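Long-range contacts in putative enoyl-CoA hydratase/isomerase (Mycobacterium abscessus, PDB 3RSI), which probably acts as a hydro-lyase of the enoyl-CoA hydratase/isomerase (crotonase) family, with a likely role in lipid metabolism: residues B[19-24]-B[56-61]; B[101-106]-B[211-216]; B[207-212]-B[260-265]. One frame throughout, in Å; residues are numbered along the deposited sequence.

Contact 1: B[19-24]-B[56-61]; sequences VVILTM and AAILTG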
loop_
_atom_site.group_PDB
_atom_site.type_symbol
_atom_site.label_atom_id
_atom_site.label_comp_id
_atom_site.label_asym_id
_atom_site.label_seq_id
_atom_site.Cartn_x
_atom_site.Cartn_y
_atom_site.Cartn_z
ATOM N N VAL B 19 2.749 28.118 12.075
ATOM C CA VAL B 19 3.692 27.098 11.562
ATOM C C VAL B 19 5.034 27.132 12.335
ATOM O O VAL B 19 5.545 28.200 12.669
ATOM C CB VAL B 19 3.938 27.328 10.047
ATOM C CG1 VAL B 19 4.863 26.245 9.424
ATOM C CG2 VAL B 19 2.612 27.384 9.297
ATOM N N VAL B 20 5.577 25.960 12.647
ATOM C CA VAL B 20 6.933 25.840 13.193
ATOM C C VAL B 20 7.756 25.122 12.138
ATOM O O VAL B 20 7.276 24.151 11.542
ATOM C CB VAL B 20 7.002 25.054 14.558
ATOM C CG1 VAL B 20 6.111 23.846 14.540
ATOM C CG2 VAL B 20 8.434 24.603 14.871
ATOM N N ILE B 21 8.973 25.617 11.907
ATOM C CA ILE B 21 9.929 25.007 11.007
ATOM C C ILE B 21 11.119 24.513 11.820
ATOM O O ILE B 21 11.752 25.287 12.555
ATOM C CB ILE B 21 10.442 26.005 9.949
ATOM C CG1 ILE B 21 9.272 26.592 9.157
ATOM C CG2 ILE B 21 11.433 25.315 8.993
ATOM C CD1 ILE B 21 9.629 27.896 8.513
ATOM N N LEU B 22 11.395 23.222 11.670
ATOM C CA LEU B 22 12.486 22.549 12.333
ATOM C C LEU B 22 13.565 22.295 11.297
ATOM O O LEU B 22 13.292 21.724 10.231
ATOM C CB LEU B 22 12.004 21.215 12.899
ATOM C CG LEU B 22 10.864 21.265 13.920
ATOM C CD1 LEU B 22 10.505 19.851 14.359
ATOM C CD2 LEU B 22 11.286 22.104 15.109
ATOM N N THR B 23 14.789 22.706 11.601
ATOM C CA THR B 23 15.871 22.534 10.663
ATOM C C THR B 23 17.003 21.761 11.311
ATOM O O THR B 23 17.629 22.269 12.239
ATOM C CB THR B 23 16.394 23.872 10.138
ATOM O OG1 THR B 23 15.325 24.577 9.514
ATOM C CG2 THR B 23 17.519 23.644 9.118
ATOM N N MET B 24 17.241 20.545 10.813
ATOM C CA MET B 24 18.355 19.728 11.247
ATOM C C MET B 24 19.627 20.426 10.763
ATOM O O MET B 24 19.760 20.713 9.577
ATOM C CB MET B 24 18.240 18.328 10.658
ATOM C CG MET B 24 17.036 17.568 11.145
ATOM S SD MET B 24 16.749 16.013 10.293
ATOM C CE MET B 24 16.000 16.642 8.763
ATOM N N ALA B 56 0.709 23.408 12.318
ATOM C CA ALA B 56 1.485 22.569 11.421
ATOM C C ALA B 56 2.972 22.749 11.701
ATOM O O ALA B 56 3.408 23.828 12.129
ATOM C CB ALA B 56 1.175 22.921 9.956
ATOM N N ALA B 57 3.737 21.688 11.458
ATOM C CA ALA B 57 5.180 21.688 11.612
ATOM C C ALA B 57 5.848 21.207 10.319
ATOM O O ALA B 57 5.340 20.305 9.637
ATOM C CB ALA B 57 5.568 20.803 12.745
ATOM N N ILE B 58 6.984 21.827 9.997
ATOM C CA ILE B 58 7.773 21.493 8.821
ATOM C C ILE B 58 9.158 21.044 9.275
ATOM O O ILE B 58 9.774 21.688 10.137
ATOM C CB ILE B 58 7.920 22.713 7.848
ATOM C CG1 ILE B 58 6.546 23.148 7.318
ATOM C CG2 ILE B 58 8.873 22.365 6.667
ATOM C CD1 ILE B 58 6.549 24.485 6.516
ATOM N N LEU B 59 9.637 19.955 8.678
ATOM C CA LEU B 59 10.962 19.409 8.969
ATOM C C LEU B 59 11.825 19.446 7.730
ATOM O O LEU B 59 11.420 18.955 6.665
ATOM C CB LEU B 59 10.839 17.968 9.465
ATOM C CG LEU B 59 12.129 17.284 9.882
ATOM C CD1 LEU B 59 12.923 18.078 10.923
ATOM C CD2 LEU B 59 11.772 15.887 10.389
ATOM N N THR B 60 13.013 20.011 7.874
ATOM C CA THR B 60 13.931 20.177 6.778
ATOM C C THR B 60 15.350 20.143 7.304
ATOM O O THR B 60 15.572 20.127 8.519
ATOM C CB THR B 60 13.661 21.503 6.005
ATOM O OG1 THR B 60 14.125 21.382 4.659
ATOM C CG2 THR B 60 14.339 22.712 6.675
ATOM N N GLY B 61 16.309 20.132 6.381
ATOM C CA GLY B 61 17.718 20.125 6.725
ATOM C C GLY B 61 18.402 21.398 6.259
ATOM O O GLY B 61 17.997 22.003 5.273
#
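V20, L22 and M24 pair with A56, I58 and T60 where strands 19-24 and 56-61 run parallel, in register from V19 with A56 to M24 with G61. Five backbone hydrogen bonds join them: the N-H groups of V20, L22 and M24 go to the carbonyls of A56, I58 and T60, and I58 N and T60 N return to V20 O and L22 O. The shortest and straightest runs from L22 N to I58 O (2.7 Å, 175° at the hydrogen). CA-H groups add weaker contacts, as from T23 CA to T60 O at 3.2 Å.

Side chains alternate between two faces. On one, V20 CG1, set between the backbone N and carbonyl carbon (chi1 42°), meets A57 CB at 3.6 Å. L59 CD1 packs against L22 CB at 3.8 Å. M24 bends at chi3 (-78°), which folds CE back over the T60 carbonyl, 3.5 Å from T60 O, and beside L59 CD1. Helix 35-50 covers this face, with I48, W45 and F41 on V20, L22 and M24.

On the other face V19 CG1 touches I58 CD1 at 3.8 Å, and T23 OG1 lies beside T60 CG2 at 3.5 Å, the two threonines pointing the same way. T60 OG1 is hydrogen-bonded to A108 O of the second subunit, while L194 of that subunit packs on I58. Strand 11-16 flanks V19-M24, and A57-T60 pair with a parallel strand of the second subunit. Strand 19-24, helix 35-50 and strand 56-61 form a beta-alpha-beta unit, consistent with the beta-beta-alpha spiral of the crotonase fold.

Contact 2: B[101-106]-B[211-216]; sequences LTKPLI and AVRNAK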
loop_
_atom_site.group_PDB
_atom_site.type_symbol
_atom_site.label_atom_id
_atom_site.label_comp_id
_atom_site.label_asym_id
_atom_site.label_seq_id
_atom_site.Cartn_x
_atom_site.Cartn_y
_atom_site.Cartn_z
ATOM N N LEU B 101 10.736 -17.890 3.303
ATOM C CA LEU B 101 12.176 -18.150 3.131
ATOM C C LEU B 101 12.964 -17.237 4.062
ATOM O O LEU B 101 12.616 -16.056 4.219
ATOM C CB LEU B 101 12.593 -17.928 1.678
ATOM C CG LEU B 101 13.884 -18.598 1.217
ATOM C CD1 LEU B 101 13.750 -20.102 1.310
ATOM C CD2 LEU B 101 14.309 -18.144 -0.197
ATOM N N THR B 102 14.006 -17.777 4.692
ATOM C CA THR B 102 14.771 -17.024 5.692
ATOM C C THR B 102 15.774 -16.068 5.057
ATOM O O THR B 102 16.311 -15.174 5.748
ATOM C CB THR B 102 15.541 -17.958 6.674
ATOM O OG1 THR B 102 16.511 -18.724 5.949
ATOM C CG2 THR B 102 14.564 -18.879 7.428
ATOM N N LYS B 103 16.049 -16.281 3.773
ATOM C CA LYS B 103 17.035 -15.509 3.008
ATOM C C LYS B 103 16.298 -14.723 1.927
ATOM O O LYS B 103 15.172 -15.076 1.560
ATOM C CB LYS B 103 18.082 -16.426 2.341
ATOM C CG LYS B 103 18.633 -17.559 3.199
ATOM C CD LYS B 103 19.615 -17.060 4.201
ATOM C CE LYS B 103 20.190 -18.223 5.076
ATOM N NZ LYS B 103 21.182 -19.110 4.445
ATOM N N PRO B 104 16.914 -13.640 1.427
ATOM C CA PRO B 104 16.237 -12.878 0.371
ATOM C C PRO B 104 16.037 -13.685 -0.909
ATOM O O PRO B 104 16.933 -14.435 -1.337
ATOM C CB PRO B 104 17.189 -11.712 0.102
ATOM C CG PRO B 104 17.994 -11.595 1.360
ATOM C CD PRO B 104 18.169 -12.988 1.843
ATOM N N LEU B 105 14.865 -13.502 -1.509
ATOM C CA LEU B 105 14.458 -14.192 -2.749
ATOM C C LEU B 105 14.147 -13.142 -3.828
ATOM O O LEU B 105 13.292 -12.268 -3.646
ATOM C CB LEU B 105 13.224 -15.056 -2.474
ATOM C CG LEU B 105 12.659 -15.904 -3.605
ATOM C CD1 LEU B 105 13.763 -16.750 -4.201
ATOM C CD2 LEU B 105 11.498 -16.756 -3.070
ATOM N N ILE B 106 14.899 -13.209 -4.920
ATOM C CA ILE B 106 14.811 -12.265 -6.011
ATOM C C ILE B 106 14.167 -12.929 -7.209
ATOM O O ILE B 106 14.699 -13.906 -7.726
ATOM C CB ILE B 106 16.213 -11.794 -6.436
ATOM C CG1 ILE B 106 16.953 -11.222 -5.225
ATOM C CG2 ILE B 106 16.122 -10.742 -7.558
ATOM C CD1 ILE B 106 18.427 -10.986 -5.488
ATOM N N ALA B 211 22.096 -9.395 9.702
ATOM C CA ALA B 211 21.355 -8.160 9.465
ATOM C C ALA B 211 20.286 -8.365 8.400
ATOM O O ALA B 211 19.143 -8.010 8.623
ATOM C CB ALA B 211 22.276 -7.063 9.043
ATOM N N VAL B 212 20.661 -8.950 7.264
ATOM C CA VAL B 212 19.705 -9.234 6.179
ATOM C C VAL B 212 18.587 -10.218 6.593
ATOM O O VAL B 212 17.407 -9.963 6.351
ATOM C CB VAL B 212 20.454 -9.704 4.889
ATOM C CG1 VAL B 212 19.467 -10.214 3.826
ATOM C CG2 VAL B 212 21.332 -8.549 4.346
ATOM N N ARG B 213 18.950 -11.341 7.216
ATOM C CA ARG B 213 17.966 -12.320 7.714
ATOM C C ARG B 213 16.997 -11.690 8.743
ATOM O O ARG B 213 15.779 -11.807 8.623
ATOM C CB ARG B 213 18.724 -13.498 8.349
ATOM C CG ARG B 213 17.909 -14.462 9.186
ATOM C CD ARG B 213 18.775 -15.585 9.825
ATOM N NE ARG B 213 19.855 -15.984 8.917
ATOM C CZ ARG B 213 21.165 -15.895 9.166
ATOM N NH1 ARG B 213 22.034 -16.272 8.227
ATOM N NH2 ARG B 213 21.631 -15.463 10.335
ATOM N N ASN B 214 17.541 -11.026 9.758
ATOM C CA ASN B 214 16.676 -10.440 10.785
ATOM C C ASN B 214 15.840 -9.295 10.251
ATOM O O ASN B 214 14.705 -9.105 10.694
ATOM C CB ASN B 214 17.452 -10.014 12.040
ATOM C CG ASN B 214 17.908 -11.208 12.869
ATOM O OD1 ASN B 214 18.073 -12.297 12.338
ATOM N ND2 ASN B 214 18.119 -11.001 14.168
ATOM N N ALA B 215 16.381 -8.536 9.302
ATOM C CA ALA B 215 15.595 -7.464 8.675
ATOM C C ALA B 215 14.393 -8.029 7.899
ATOM O O ALA B 215 13.260 -7.565 8.060
ATOM C CB ALA B 215 16.479 -6.591 7.776
ATOM N N LYS B 216 14.628 -9.031 7.069
ATOM C CA LYS B 216 13.514 -9.685 6.376
ATOM C C LYS B 216 12.500 -10.266 7.357
ATOM O O LYS B 216 11.310 -10.093 7.182
ATOM C CB LYS B 216 13.990 -10.778 5.421
ATOM C CG LYS B 216 12.803 -11.466 4.673
ATOM C CD LYS B 216 13.245 -12.507 3.597
ATOM C CE LYS B 216 12.022 -13.227 3.054
ATOM N NZ LYS B 216 12.290 -14.094 1.869
HETATM O O HOH W 1 10.072 -15.515 1.200
HETATM O O HOH W 2 14.866 -14.191 7.740
#
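K103 and R213 bring the two backbones closest, their CA atoms 5.8 Å apart, where the loop leading into strand 105-109 passes the side of helix 209-222. K216 makes the main polar link. Its side chain leaves the helix fully extended, with CG anti to the backbone N (chi1 -179°) and the rest of the chain straight, and this carries NZ to the loop backbone. There K216 NZ donates to K103 O at 3.1 Å, approaching from 40° above the carbonyl plane, and makes a weak hydrogen bond to L101 O. A water accepts from K216 NZ at 2.7 Å and also from L101 N, tying the ammonium to a third backbone group of the loop. D125 is a further partner, in a salt bridge through OD2, which also takes the N-H of L105.

A second water joins the main chains, donating to T102 O at 2.6 Å and to R213 O at 2.7 Å. Close by, the aliphatic start of R213 runs past T102 O, with CB and CG both 3.9 Å from it. R213 then bends at chi3 (-36°), and its NH1 meets K103 CE at the guanidinium edge, the two chains side by side. P104 lies next to V212, though how closely is doubtful.

K103 NZ lies 4.8 Å from R213 NH1 without touching it, and is hydrogen-bonded to I48 O and I54 O of the second subunit. Those carbonyls would ease the repulsion between like charges. The buried K216 ammonium, facing D125 and backbone carbonyls, is probably kept protonated.

Contact 3: B[207-212]-B[260-265]; sequences NGPLAV and ARFTGR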
loop_
_atom_site.group_PDB
_atom_site.type_symbol
_atom_site.label_atom_id
_atom_site.label_comp_id
_atom_site.label_asym_id
_atom_site.label_seq_id
_atom_site.Cartn_x
_atom_site.Cartn_y
_atom_site.Cartn_z
ATOM N N ASN B 207 26.197 -7.656 2.057
ATOM C CA ASN B 207 25.600 -7.134 3.290
ATOM C C ASN B 207 25.708 -8.136 4.435
ATOM O O ASN B 207 25.927 -9.332 4.205
ATOM C CB ASN B 207 24.145 -6.735 3.033
ATOM C CG ASN B 207 24.021 -5.676 1.944
ATOM O OD1 ASN B 207 25.002 -4.979 1.609
ATOM N ND2 ASN B 207 22.820 -5.544 1.386
ATOM N N GLY B 208 25.591 -7.655 5.663
ATOM C CA GLY B 208 25.706 -8.526 6.841
ATOM C C GLY B 208 24.612 -9.580 6.799
ATOM O O GLY B 208 23.446 -9.224 6.699
ATOM N N PRO B 209 24.976 -10.879 6.851
ATOM C CA PRO B 209 23.951 -11.919 6.702
ATOM C C PRO B 209 22.956 -12.018 7.855
ATOM O O PRO B 209 21.785 -12.321 7.615
ATOM C CB PRO B 209 24.759 -13.217 6.576
ATOM C CG PRO B 209 26.101 -12.840 6.289
ATOM C CD PRO B 209 26.332 -11.454 6.815
ATOM N N LEU B 210 23.389 -11.747 9.089
ATOM C CA LEU B 210 22.446 -11.738 10.215
ATOM C C LEU B 210 21.517 -10.527 10.104
ATOM O O LEU B 210 20.307 -10.629 10.361
ATOM C CB LEU B 210 23.176 -11.759 11.560
ATOM C CG LEU B 210 22.298 -11.697 12.810
ATOM C CD1 LEU B 210 21.449 -12.958 12.976
ATOM C CD2 LEU B 210 23.174 -11.443 14.054
ATOM N N ALA B 211 22.096 -9.395 9.702
ATOM C CA ALA B 211 21.355 -8.160 9.465
ATOM C C ALA B 211 20.286 -8.365 8.400
ATOM O O ALA B 211 19.143 -8.010 8.623
ATOM C CB ALA B 211 22.276 -7.063 9.043
ATOM N N VAL B 212 20.661 -8.950 7.264
ATOM C CA VAL B 212 19.705 -9.234 6.179
ATOM C C VAL B 212 18.587 -10.218 6.593
ATOM O O VAL B 212 17.407 -9.963 6.351
ATOM C CB VAL B 212 20.454 -9.704 4.889
ATOM C CG1 VAL B 212 19.467 -10.214 3.826
ATOM C CG2 VAL B 212 21.332 -8.549 4.346
ATOM N N ALA B 260 34.483 -4.759 4.808
ATOM C CA ALA B 260 33.972 -5.603 5.891
ATOM C C ALA B 260 33.986 -7.084 5.514
ATOM O O ALA B 260 33.647 -7.440 4.387
ATOM C CB ALA B 260 32.558 -5.171 6.274
ATOM N N ARG B 261 34.372 -7.934 6.467
ATOM C CA ARG B 261 34.259 -9.391 6.337
ATOM C C ARG B 261 33.220 -9.881 7.356
ATOM O O ARG B 261 33.526 -10.045 8.537
ATOM C CB ARG B 261 35.616 -10.048 6.589
ATOM N N PHE B 262 31.987 -10.081 6.903
ATOM C CA PHE B 262 30.895 -10.493 7.794
ATOM C C PHE B 262 30.852 -12.010 7.882
ATOM O O PHE B 262 31.203 -12.697 6.916
ATOM C CB PHE B 262 29.543 -10.001 7.271
ATOM C CG PHE B 262 29.417 -8.515 7.192
ATOM C CD1 PHE B 262 29.612 -7.724 8.321
ATOM C CD2 PHE B 262 29.043 -7.901 6.001
ATOM C CE1 PHE B 262 29.483 -6.346 8.261
ATOM C CE2 PHE B 262 28.901 -6.516 5.923
ATOM C CZ PHE B 262 29.133 -5.730 7.056
ATOM N N THR B 263 30.415 -12.522 9.037
ATOM C CA THR B 263 30.295 -13.959 9.259
ATOM C C THR B 263 28.860 -14.405 9.622
ATOM O O THR B 263 28.579 -15.592 9.719
ATOM C CB THR B 263 31.249 -14.408 10.387
ATOM O OG1 THR B 263 30.778 -13.902 11.637
ATOM C CG2 THR B 263 32.688 -13.906 10.140
ATOM N N GLY B 264 27.945 -13.463 9.813
ATOM C CA GLY B 264 26.594 -13.803 10.231
ATOM C C GLY B 264 26.421 -14.042 11.721
ATOM O O GLY B 264 25.434 -14.637 12.141
ATOM N N ARG B 265 27.377 -13.577 12.519
ATOM C CA ARG B 265 27.316 -13.679 13.982
ATOM C C ARG B 265 27.647 -12.316 14.557
ATOM O O ARG B 265 27.684 -12.135 15.763
ATOM C CB ARG B 265 28.331 -14.703 14.505
ATOM C CG ARG B 265 28.244 -16.060 13.802
ATOM C CD ARG B 265 29.204 -17.060 14.387
ATOM N NE ARG B 265 30.593 -16.771 14.011
ATOM C CZ ARG B 265 31.236 -17.262 12.943
ATOM N NH1 ARG B 265 30.623 -18.084 12.085
ATOM N NH2 ARG B 265 32.514 -16.919 12.724
ATOM O OXT ARG B 265 27.901 -11.377 13.794
#
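The start of helix 209-222 meets the C-terminal tail here, with G208 at the N-cap position and F262 laid against it. G208 CA sits over one face of the F262 ring in a CH-pi contact, 3.8 Å from the centroid and 25° off the normal. On the opposite face A260 CB lies 3.6 Å above the plane, so the ring is sandwiched between the helix start and its own tail. The F262 ring carbon CD2 also comes within 3.5 Å of G208 N. With CG anti to the carbonyl carbon (chi1 -62°), F262 directs its ring toward the N207-G208 junction, while its CB touches P209 CD at 3.6 Å.

Farther along, L210 CB lies 3.7 Å from G264 O, and the P209 ring borders the G264 backbone. G264 has phi 82°, a backbone conformation suited to glycine. No hydrogen bond crosses between the segments. Instead, D246 of helix 245-253 holds the tail, accepting from T263 N and G264 N, and R55 of the second subunit binds F262 O. The arrangement is a largely van der Waals docking of an irregular C-terminal tail on a helix N-terminus, beside a subunit interface.

Overall arrangement
Contact 1 comes first along the chain and stands apart: its centre lies about 36 Å from that of contact 2 and 37 Å from that of contact 3. Contact 2 opens at 101-106 and ends on helix 209-222, where contact 3 begins before closing at the C-terminus. These two are neighbours, with centres 11 Å apart, sharing A211 and V212. Helix 209-222 receives the tail 260-265 at its start and the loop before strand 105-109 along the following turns. All three contacts also touch the second subunit, where strands 56-61 and 105-109 take part in parallel pairing between chains. The beta-alpha-beta unit and the C-terminal helical region are therefore well separated within one chain, yet both contribute to the assembly.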